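Local coordinates for protein importin subunit beta-1 (PDB 5OWU) that carries proteins into the nucleus as the importin beta subunit, working with importin alpha, which binds the classical nuclear localization signal of the cargo, at residues 8-13 / 58-63; 328-333 / 371-376; 617-622 / 638-643; 734-739 / 745-750. All blocks are in the same frame, centred on the assembly; numbering follows the deposited sequence.

Contact 1: residues 8-13 / 58-63; sequences QLLENS and RILAAL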
# COMPACT_ATOMS: atom_id res chain seq x y z
N GLN A 8 22.89 -13.68 -33.54
CA GLN A 8 23.06 -12.38 -34.18
C GLN A 8 21.80 -11.52 -34.03
O GLN A 8 21.90 -10.31 -33.79
CB GLN A 8 23.41 -12.56 -35.66
CG GLN A 8 23.84 -11.28 -36.36
CD GLN A 8 25.15 -10.74 -35.82
OE1 GLN A 8 26.16 -11.45 -35.80
NE2 GLN A 8 25.14 -9.50 -35.36
N LEU A 9 20.62 -12.12 -34.18
CA LEU A 9 19.38 -11.39 -33.91
C LEU A 9 19.37 -10.81 -32.50
O LEU A 9 19.12 -9.62 -32.31
CB LEU A 9 18.16 -12.30 -34.11
CG LEU A 9 17.66 -12.55 -35.53
CD1 LEU A 9 16.53 -13.57 -35.48
CD2 LEU A 9 17.19 -11.26 -36.19
N LEU A 10 19.60 -11.66 -31.48
CA LEU A 10 19.60 -11.17 -30.10
C LEU A 10 20.60 -10.02 -29.91
O LEU A 10 20.25 -8.93 -29.39
CB LEU A 10 19.93 -12.32 -29.16
CG LEU A 10 18.90 -13.44 -29.08
CD1 LEU A 10 19.58 -14.76 -28.78
CD2 LEU A 10 17.88 -13.13 -28.01
N GLU A 11 21.85 -10.26 -30.31
CA GLU A 11 22.88 -9.24 -30.19
C GLU A 11 22.42 -7.94 -30.83
O GLU A 11 22.42 -6.89 -30.19
CB GLU A 11 24.18 -9.72 -30.83
CG GLU A 11 24.88 -10.83 -30.05
CD GLU A 11 26.32 -11.05 -30.50
OE1 GLU A 11 26.87 -10.16 -31.18
OE2 GLU A 11 26.91 -12.10 -30.17
N ASN A 12 21.99 -7.99 -32.10
CA ASN A 12 21.54 -6.78 -32.77
C ASN A 12 20.38 -6.13 -32.04
O ASN A 12 20.26 -4.90 -32.03
CB ASN A 12 21.13 -7.10 -34.21
CG ASN A 12 22.31 -7.37 -35.11
OD1 ASN A 12 23.44 -7.02 -34.77
ND2 ASN A 12 22.06 -7.98 -36.26
N SER A 13 19.52 -6.94 -31.42
CA SER A 13 18.36 -6.40 -30.72
C SER A 13 18.77 -5.49 -29.58
O SER A 13 18.04 -4.55 -29.25
CB SER A 13 17.49 -7.54 -30.19
OG SER A 13 18.06 -8.10 -29.02
N ARG A 58 23.80 -13.84 -24.66
CA ARG A 58 23.50 -15.11 -24.00
C ARG A 58 22.54 -14.90 -22.83
O ARG A 58 21.54 -15.63 -22.68
CB ARG A 58 24.81 -15.75 -23.52
CG ARG A 58 25.86 -15.94 -24.62
CD ARG A 58 27.22 -16.34 -24.05
NE ARG A 58 27.14 -17.56 -23.26
CZ ARG A 58 28.16 -18.10 -22.60
NH1 ARG A 58 29.36 -17.53 -22.63
NH2 ARG A 58 27.99 -19.22 -21.90
N ILE A 59 22.83 -13.91 -21.99
CA ILE A 59 21.93 -13.55 -20.90
C ILE A 59 20.56 -13.20 -21.46
O ILE A 59 19.53 -13.65 -20.94
CB ILE A 59 22.55 -12.39 -20.09
CG1 ILE A 59 23.83 -12.86 -19.40
CG2 ILE A 59 21.56 -11.84 -19.06
CD1 ILE A 59 24.89 -11.79 -19.23
N LEU A 60 20.52 -12.42 -22.54
CA LEU A 60 19.25 -12.04 -23.14
C LEU A 60 18.49 -13.26 -23.65
O LEU A 60 17.27 -13.35 -23.49
CB LEU A 60 19.49 -11.04 -24.27
CG LEU A 60 18.27 -10.65 -25.10
CD1 LEU A 60 17.29 -9.84 -24.29
CD2 LEU A 60 18.71 -9.87 -26.35
N ALA A 61 19.19 -14.21 -24.27
CA ALA A 61 18.53 -15.44 -24.71
C ALA A 61 17.80 -16.11 -23.55
O ALA A 61 16.59 -16.40 -23.64
CB ALA A 61 19.56 -16.40 -25.30
N ALA A 62 18.52 -16.34 -22.45
CA ALA A 62 17.92 -17.01 -21.30
C ALA A 62 16.75 -16.21 -20.73
O ALA A 62 15.70 -16.78 -20.40
CB ALA A 62 18.97 -17.25 -20.23
N LEU A 63 16.91 -14.90 -20.58
CA LEU A 63 15.87 -14.12 -19.92
C LEU A 63 14.62 -13.97 -20.79
O LEU A 63 13.50 -13.96 -20.28
CB LEU A 63 16.41 -12.75 -19.51
CG LEU A 63 17.59 -12.76 -18.52
CD1 LEU A 63 18.05 -11.34 -18.19
CD2 LEU A 63 17.24 -13.53 -17.25

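Contact 2: residues 328-333 / 371-376; sequences NLLNLL and LEFVEQ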
# COMPACT_ATOMS: atom_id res chain seq x y z
N ASN A 328 15.64 -1.44 26.51
CA ASN A 328 16.64 -1.47 25.45
C ASN A 328 16.22 -0.62 24.24
O ASN A 328 17.05 0.09 23.65
CB ASN A 328 16.91 -2.92 25.05
CG ASN A 328 17.52 -3.72 26.19
OD1 ASN A 328 18.12 -3.17 27.11
ND2 ASN A 328 17.36 -5.04 26.14
N LEU A 329 14.94 -0.69 23.85
CA LEU A 329 14.44 0.19 22.79
C LEU A 329 14.67 1.65 23.14
O LEU A 329 15.26 2.43 22.35
CB LEU A 329 12.94 -0.05 22.57
CG LEU A 329 12.43 -1.29 21.85
CD1 LEU A 329 10.90 -1.30 21.89
CD2 LEU A 329 12.93 -1.33 20.41
N LEU A 330 14.20 2.04 24.32
CA LEU A 330 14.38 3.41 24.78
C LEU A 330 15.84 3.83 24.66
O LEU A 330 16.15 4.91 24.15
CB LEU A 330 13.88 3.54 26.22
CG LEU A 330 12.36 3.37 26.35
CD1 LEU A 330 11.93 3.17 27.80
CD2 LEU A 330 11.64 4.57 25.75
N ASN A 331 16.75 2.96 25.10
CA ASN A 331 18.17 3.27 24.96
C ASN A 331 18.56 3.47 23.51
O ASN A 331 19.44 4.29 23.21
CB ASN A 331 19.02 2.16 25.58
CG ASN A 331 20.51 2.40 25.40
OD1 ASN A 331 21.08 3.31 26.01
ND2 ASN A 331 21.15 1.59 24.56
N LEU A 332 17.94 2.74 22.58
CA LEU A 332 18.27 2.94 21.17
C LEU A 332 17.81 4.29 20.66
O LEU A 332 18.34 4.76 19.65
CB LEU A 332 17.64 1.83 20.32
CG LEU A 332 18.20 0.42 20.51
CD1 LEU A 332 17.39 -0.58 19.69
CD2 LEU A 332 19.68 0.36 20.14
N LEU A 333 16.85 4.93 21.33
CA LEU A 333 16.40 6.24 20.86
C LEU A 333 17.50 7.31 20.85
O LEU A 333 17.36 8.31 20.15
CB LEU A 333 15.22 6.73 21.70
CG LEU A 333 13.95 5.89 21.63
CD1 LEU A 333 12.89 6.46 22.56
CD2 LEU A 333 13.43 5.81 20.20
N LEU A 371 7.57 6.17 31.01
CA LEU A 371 7.50 7.35 31.85
C LEU A 371 8.76 7.50 32.70
O LEU A 371 9.23 8.63 32.93
CB LEU A 371 6.26 7.28 32.74
CG LEU A 371 4.93 7.41 31.98
CD1 LEU A 371 3.76 7.12 32.91
CD2 LEU A 371 4.81 8.81 31.35
N GLU A 372 9.34 6.39 33.15
CA GLU A 372 10.60 6.47 33.86
C GLU A 372 11.69 7.07 32.98
O GLU A 372 12.41 8.00 33.39
CB GLU A 372 11.02 5.09 34.37
CG GLU A 372 12.12 5.13 35.42
CD GLU A 372 12.66 3.76 35.77
OE1 GLU A 372 11.93 2.76 35.59
OE2 GLU A 372 13.83 3.69 36.23
N PHE A 373 11.82 6.56 31.75
CA PHE A 373 12.80 7.11 30.81
C PHE A 373 12.57 8.61 30.55
O PHE A 373 13.51 9.42 30.57
CB PHE A 373 12.73 6.31 29.51
CG PHE A 373 13.72 6.75 28.47
CD1 PHE A 373 15.00 6.24 28.47
CD2 PHE A 373 13.35 7.65 27.49
CE1 PHE A 373 15.91 6.63 27.51
CE2 PHE A 373 14.26 8.05 26.53
CZ PHE A 373 15.55 7.54 26.54
N VAL A 374 11.31 8.99 30.31
CA VAL A 374 10.99 10.39 30.05
C VAL A 374 11.43 11.25 31.22
O VAL A 374 12.14 12.25 31.04
CB VAL A 374 9.48 10.55 29.77
CG1 VAL A 374 9.10 12.02 29.62
CG2 VAL A 374 9.09 9.79 28.52
N GLU A 375 11.02 10.87 32.43
CA GLU A 375 11.39 11.62 33.63
C GLU A 375 12.90 11.75 33.75
O GLU A 375 13.42 12.81 34.11
CB GLU A 375 10.81 10.94 34.88
CG GLU A 375 11.23 11.57 36.21
CD GLU A 375 10.64 10.86 37.42
OE1 GLU A 375 10.88 9.64 37.58
OE2 GLU A 375 9.93 11.52 38.20
N GLN A 376 13.63 10.67 33.44
CA GLN A 376 15.08 10.71 33.60
C GLN A 376 15.74 11.62 32.57
O GLN A 376 16.81 12.17 32.83
CB GLN A 376 15.66 9.30 33.49
CG GLN A 376 16.79 9.02 34.46
CD GLN A 376 16.31 8.96 35.90
OE1 GLN A 376 15.52 8.08 36.28
NE2 GLN A 376 16.76 9.92 36.71

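Contact 3: residues 617-622 / 638-643; sequences DVFYAI and ETFSPY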
# COMPACT_ATOMS: atom_id res chain seq x y z
N ASP A 617 -4.48 20.09 -11.14
CA ASP A 617 -4.99 20.94 -10.06
C ASP A 617 -5.87 22.06 -10.60
O ASP A 617 -6.82 22.48 -9.92
CB ASP A 617 -3.81 21.50 -9.27
CG ASP A 617 -2.98 20.40 -8.63
OD1 ASP A 617 -3.57 19.46 -8.05
OD2 ASP A 617 -1.74 20.45 -8.73
N VAL A 618 -5.59 22.55 -11.81
CA VAL A 618 -6.46 23.55 -12.42
C VAL A 618 -7.83 22.94 -12.70
O VAL A 618 -8.86 23.58 -12.47
CB VAL A 618 -5.83 24.12 -13.70
CG1 VAL A 618 -6.79 25.08 -14.38
CG2 VAL A 618 -4.51 24.81 -13.39
N PHE A 619 -7.86 21.72 -13.21
CA PHE A 619 -9.12 21.05 -13.48
C PHE A 619 -9.89 20.80 -12.19
O PHE A 619 -11.12 20.92 -12.17
CB PHE A 619 -8.87 19.73 -14.21
CG PHE A 619 -8.92 19.86 -15.70
CD1 PHE A 619 -7.95 20.56 -16.39
CD2 PHE A 619 -9.96 19.28 -16.41
CE1 PHE A 619 -8.01 20.68 -17.77
CE2 PHE A 619 -10.02 19.39 -17.79
CZ PHE A 619 -9.04 20.09 -18.47
N TYR A 620 -9.19 20.45 -11.11
CA TYR A 620 -9.85 20.30 -9.82
C TYR A 620 -10.52 21.61 -9.40
O TYR A 620 -11.66 21.61 -8.91
CB TYR A 620 -8.85 19.85 -8.76
CG TYR A 620 -8.59 18.35 -8.73
CD1 TYR A 620 -9.65 17.44 -8.67
CD2 TYR A 620 -7.30 17.84 -8.77
CE1 TYR A 620 -9.42 16.08 -8.65
CE2 TYR A 620 -7.07 16.47 -8.75
CZ TYR A 620 -8.13 15.60 -8.69
OH TYR A 620 -7.91 14.24 -8.67
N ALA A 621 -9.84 22.74 -9.60
CA ALA A 621 -10.43 24.01 -9.19
C ALA A 621 -11.57 24.42 -10.12
O ALA A 621 -12.58 24.99 -9.67
CB ALA A 621 -9.36 25.10 -9.15
N ILE A 622 -11.43 24.14 -11.42
CA ILE A 622 -12.52 24.43 -12.35
C ILE A 622 -13.74 23.60 -11.99
O ILE A 622 -14.87 24.09 -11.99
CB ILE A 622 -12.06 24.17 -13.80
CG1 ILE A 622 -11.00 25.20 -14.20
CG2 ILE A 622 -13.25 24.20 -14.76
CD1 ILE A 622 -10.39 24.97 -15.56
N GLU A 638 -18.25 26.90 -23.55
CA GLU A 638 -17.73 26.94 -24.91
C GLU A 638 -16.21 27.01 -24.90
O GLU A 638 -15.53 26.24 -25.60
CB GLU A 638 -18.32 28.12 -25.67
CG GLU A 638 -18.05 28.06 -27.17
CD GLU A 638 -18.15 29.41 -27.85
OE1 GLU A 638 -18.84 30.31 -27.32
OE2 GLU A 638 -17.53 29.57 -28.92
N THR A 639 -15.64 27.93 -24.12
CA THR A 639 -14.19 28.06 -24.03
C THR A 639 -13.55 26.85 -23.36
O THR A 639 -12.43 26.47 -23.71
CB THR A 639 -13.82 29.33 -23.27
OG1 THR A 639 -14.35 30.47 -23.96
CG2 THR A 639 -12.30 29.47 -23.16
N PHE A 640 -14.23 26.23 -22.39
CA PHE A 640 -13.62 25.13 -21.66
C PHE A 640 -13.66 23.82 -22.44
O PHE A 640 -12.80 22.96 -22.24
CB PHE A 640 -14.32 24.96 -20.31
CG PHE A 640 -13.71 23.90 -19.44
CD1 PHE A 640 -12.37 23.94 -19.12
CD2 PHE A 640 -14.49 22.88 -18.94
CE1 PHE A 640 -11.81 22.96 -18.32
CE2 PHE A 640 -13.93 21.90 -18.14
CZ PHE A 640 -12.60 21.94 -17.83
N SER A 641 -14.63 23.66 -23.34
CA SER A 641 -14.83 22.39 -24.03
C SER A 641 -13.58 21.84 -24.69
O SER A 641 -13.29 20.65 -24.52
CB SER A 641 -15.96 22.55 -25.05
OG SER A 641 -16.07 21.38 -25.86
N PRO A 642 -12.81 22.62 -25.45
CA PRO A 642 -11.60 22.05 -26.07
C PRO A 642 -10.64 21.47 -25.04
O PRO A 642 -10.15 20.34 -25.21
CB PRO A 642 -10.99 23.24 -26.82
CG PRO A 642 -12.12 24.19 -27.01
CD PRO A 642 -12.99 24.04 -25.81
N TYR A 643 -10.37 22.21 -23.96
CA TYR A 643 -9.51 21.69 -22.90
C TYR A 643 -10.08 20.41 -22.32
O TYR A 643 -9.37 19.42 -22.15
CB TYR A 643 -9.35 22.74 -21.80
CG TYR A 643 -8.72 24.03 -22.25
CD1 TYR A 643 -7.37 24.10 -22.54
CD2 TYR A 643 -9.47 25.18 -22.35
CE1 TYR A 643 -6.79 25.28 -22.94
CE2 TYR A 643 -8.91 26.36 -22.75
CZ TYR A 643 -7.57 26.40 -23.04
OH TYR A 643 -7.01 27.59 -23.44

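Contact 4: residues 734-739 / 745-750; sequences TKPENG and DYQIKV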
# COMPACT_ATOMS: atom_id res chain seq x y z
N THR A 734 -14.16 -9.59 -13.29
CA THR A 734 -12.73 -9.59 -13.52
C THR A 734 -12.01 -9.96 -12.23
O THR A 734 -12.11 -9.24 -11.22
CB THR A 734 -12.26 -8.22 -14.02
OG1 THR A 734 -12.88 -7.94 -15.29
CG2 THR A 734 -10.74 -8.19 -14.18
N LYS A 735 -11.31 -11.09 -12.24
CA LYS A 735 -10.53 -11.49 -11.08
C LYS A 735 -9.34 -10.56 -10.91
O LYS A 735 -8.95 -9.85 -11.84
CB LYS A 735 -10.05 -12.93 -11.24
CG LYS A 735 -11.14 -13.94 -11.54
CD LYS A 735 -12.18 -14.01 -10.43
CE LYS A 735 -13.25 -15.04 -10.73
NZ LYS A 735 -13.99 -14.74 -11.99
N PRO A 736 -8.73 -10.55 -9.72
CA PRO A 736 -7.48 -9.81 -9.57
C PRO A 736 -6.44 -10.32 -10.56
O PRO A 736 -6.40 -11.51 -10.89
CB PRO A 736 -7.07 -10.08 -8.12
CG PRO A 736 -8.34 -10.45 -7.43
CD PRO A 736 -9.16 -11.17 -8.46
N GLU A 737 -5.62 -9.41 -11.07
CA GLU A 737 -4.56 -9.81 -12.00
C GLU A 737 -3.58 -10.76 -11.34
O GLU A 737 -3.12 -11.73 -11.95
CB GLU A 737 -3.84 -8.58 -12.53
CG GLU A 737 -4.62 -7.80 -13.56
CD GLU A 737 -3.73 -6.94 -14.44
OE1 GLU A 737 -2.66 -6.51 -13.95
OE2 GLU A 737 -4.08 -6.72 -15.61
N ASN A 738 -3.24 -10.50 -10.07
CA ASN A 738 -2.31 -11.34 -9.33
C ASN A 738 -2.87 -11.55 -7.93
O ASN A 738 -4.01 -11.18 -7.62
CB ASN A 738 -0.91 -10.72 -9.33
CG ASN A 738 -0.85 -9.41 -8.58
OD1 ASN A 738 -1.44 -9.27 -7.51
ND2 ASN A 738 -0.14 -8.43 -9.13
N GLY A 739 -2.07 -12.19 -7.08
CA GLY A 739 -2.35 -12.30 -5.66
C GLY A 739 -1.72 -11.19 -4.85
O GLY A 739 -1.94 -11.10 -3.65
N ASP A 745 -6.15 -4.64 -4.43
CA ASP A 745 -6.65 -3.31 -4.13
C ASP A 745 -7.26 -2.65 -5.36
O ASP A 745 -8.33 -2.03 -5.28
CB ASP A 745 -5.52 -2.43 -3.57
CG ASP A 745 -5.12 -2.83 -2.17
OD1 ASP A 745 -5.94 -3.45 -1.46
OD2 ASP A 745 -3.98 -2.51 -1.77
N TYR A 746 -6.60 -2.78 -6.51
CA TYR A 746 -7.18 -2.25 -7.74
C TYR A 746 -8.54 -2.88 -8.01
O TYR A 746 -9.50 -2.18 -8.35
CB TYR A 746 -6.25 -2.48 -8.93
CG TYR A 746 -6.87 -2.04 -10.23
CD1 TYR A 746 -7.05 -0.69 -10.51
CD2 TYR A 746 -7.32 -2.97 -11.17
CE1 TYR A 746 -7.63 -0.28 -11.70
CE2 TYR A 746 -7.90 -2.57 -12.35
CZ TYR A 746 -8.06 -1.22 -12.61
OH TYR A 746 -8.64 -0.81 -13.79
N GLN A 747 -8.64 -4.20 -7.85
CA GLN A 747 -9.93 -4.86 -8.06
C GLN A 747 -10.98 -4.30 -7.12
O GLN A 747 -12.14 -4.13 -7.51
CB GLN A 747 -9.79 -6.37 -7.86
CG GLN A 747 -11.03 -7.15 -8.25
CD GLN A 747 -11.38 -8.24 -7.25
OE1 GLN A 747 -11.16 -8.09 -6.05
NE2 GLN A 747 -11.94 -9.34 -7.75
N ILE A 748 -10.60 -4.00 -5.87
CA ILE A 748 -11.54 -3.38 -4.94
C ILE A 748 -11.99 -2.03 -5.47
O ILE A 748 -13.17 -1.66 -5.36
CB ILE A 748 -10.92 -3.25 -3.54
CG1 ILE A 748 -10.70 -4.64 -2.91
CG2 ILE A 748 -11.79 -2.38 -2.63
CD1 ILE A 748 -11.97 -5.38 -2.55
N LYS A 749 -11.08 -1.25 -6.06
CA LYS A 749 -11.48 0.03 -6.63
C LYS A 749 -12.50 -0.17 -7.75
O LYS A 749 -13.51 0.53 -7.82
CB LYS A 749 -10.25 0.79 -7.13
CG LYS A 749 -9.41 1.40 -6.02
CD LYS A 749 -10.04 2.68 -5.49
CE LYS A 749 -9.56 3.01 -4.08
NZ LYS A 749 -10.16 2.10 -3.06
N VAL A 750 -12.25 -1.15 -8.63
CA VAL A 750 -13.17 -1.44 -9.72
C VAL A 750 -14.55 -1.81 -9.17
O VAL A 750 -15.57 -1.30 -9.64
CB VAL A 750 -12.60 -2.54 -10.63
CG1 VAL A 750 -13.58 -2.90 -11.76
CG2 VAL A 750 -11.27 -2.10 -11.22

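Contact 1: residues 8-13 / 58-63
Leu10 and Leu60 meet at an oblique angle in importin beta, where the segments 8-13 and 58-63 run nearly at right angles, their axes 9.4 Å apart at closest approach and 101° between their directions. The branches divide the work. Leu10 CD2 lies against the isobutyl end of Leu60, 3.8 Å from its CD2, while the other methyl, Leu10 CD1, turns to Ala61 and packs 3.8 Å from its CB. Leu60 reaches across because its CG stands anti to its own backbone N (chi1 174°), which sends CD2 over the flank of helix 3-15. There Leu60 CD2 also comes within 3.5 Å of Leu10 O and 3.3 Å of Ser13 OG. Ser13 keeps its hydroxyl back toward the carbonyl of Leu10 in its own helix, although the very short distance modelled there makes the details of that bond doubtful. Val47 of helix 37-48 packs on both Leu10 and Ala61, adding another aliphatic group on the Leu10 side. Helix 3-15 belongs to HEAT 1 and residues 58-63 to HEAT 2. No hydrogen bond spans the pair, and what these two segments contribute between the neighbouring repeats is apolar packing, of shape and dispersion.

Contact 2: residues 328-333 / 371-376
Phe373 lays one face of its ring against Leu330, whose CB stands 3.9 Å from the ring centroid and 19° off the normal, a CH-pi contact. The two side chains overlap while pointing opposite ways. As a result the leucine methyls lie near the root of the phenylalanine, with Leu330 CD1 3.7 Å from Phe373 CB, while the tip of the ring reaches the leucine backbone, where Phe373 CZ comes within 3.6 Å of Leu330 O. Leu333 adds a looser touch, its CD1 lying 4.5 Å from Phe373 CE2. A first torsion in the trans range (chi1 -178°) lets the ring of Phe373 reach from helix 367-377 toward helix 317-332. With an alanine here, Leu330 would probably lose the flat surface on which its CB rests, and a gap would open between the two helices. Outside this first shell, helix 383-395 packs on both partners: Ala388 touches Phe373 and Leu333, and Ala392 touches Leu330 and Leu333. Leu355 of helix 347-362 also packs on Leu330, so the contact joins HEAT 8 to HEAT 9 amid helices of both repeats.

Contact 3: residues 617-622 / 638-643
Phe619 and Ile622 converge on Phe640 in the packing of one HEAT repeat on the next, the step from which the importin beta solenoid is built. Helix 615-629 lies in HEAT 14 and helix 637-649 in HEAT 15; their short segments run roughly antiparallel, at 144°, with axes 13.1 Å apart. So wide a spacing is bridged by long side chains. Phe619 comes first along the segment. Its bond from the backbone does not aim at the partner helix, but the ring swings over to it, and CE2 closes to 3.6 Å from Phe640 CZ. The two ring planes are inclined at 50°, an oblique meeting that is neither a stack nor a T, and Phe640 CE1 rides over one face of Phe619 toward the rim. At the edge of the same ring, Tyr643 O lies 3.8 Å from Phe619 CZ. A serine in place of Phe619 would probably take from Phe640 one of its aromatic neighbours and open a gap beside the Tyr643 carbonyl. Thr658 and Ala659 of helix 655-669 also touch Phe619, and from that helix Phe662 meets Phe640 edge-to-face. Tyr643 itself leads its ring away, and its hydroxyl bonds to Glu607. One turn on, Ile622 and Phe640 reach toward each other from their two helices. Ile622 CG2 sits over a face of the Phe640 ring, toward its rim, 4.1 Å from the centroid and 19° off the normal. The longer branch brings Ile622 CD1 to 3.7 Å from Phe640 CE1.

Contact 4: residues 734-739 / 745-750
A surface contact between a loop and the helix it leads into joins Thr734 and Pro736 to Gln747, all within HEAT 17. The chain leaves helix 718-732, passes through residues 734-739 and enters helix 741-764, an early turn of which sends a glutamine back over the loop. Nearest across the backbones are Pro736 and Gln747, with CA atoms 5.7 Å apart. Gln747 leaves its helix extended at the first torsion (chi1 -172°), then bends at chi2, which brings its amide beside the proline ring. There Gln747 NE2 lies 3.4 Å from Pro736 CD, and Gln747 CD lies 3.8 Å from Pro736 CG, the two side chains crossing at a slant. The same amide nitrogen donates to Thr734 O over 3.5 Å; the bond is nearly straight at 167° but long and weak. Van der Waals contact with the proline thus accompanies a modest polar tie to the main chain. Thr734 turns its hydroxyl elsewhere, to Ala730 O near the end of the preceding helix. Beside Gln747, Tyr746 bonds through its hydroxyl to Arg696 O and packs on Lys699 and Pro700 of helix 698-713, whereas Ile748 lies against Gln791 and Leu792 of helix 790-793.

Overall arrangement
Contacts 1, 2 and 3 each join helices of consecutive HEAT repeats, whereas contact 4 stays within one repeat and ties a loop to its following helix. Burial follows this division: contacts 1 and 3 are buried, contact 2 partly so, and contact 4 lies at the surface. Chemistry changes in step. Aliphatic branches fill contact 1, an aliphatic group on an aromatic face dominates contact 2, and contact 3 adds a second aromatic ring; the weak amide bond of contact 4 is the only hydrogen bond across any of them. None touches another. Contacts 3 and 4 come nearest, about 12 Å between closest atoms, while the centres of contacts 1 and 2 are 58 Å apart.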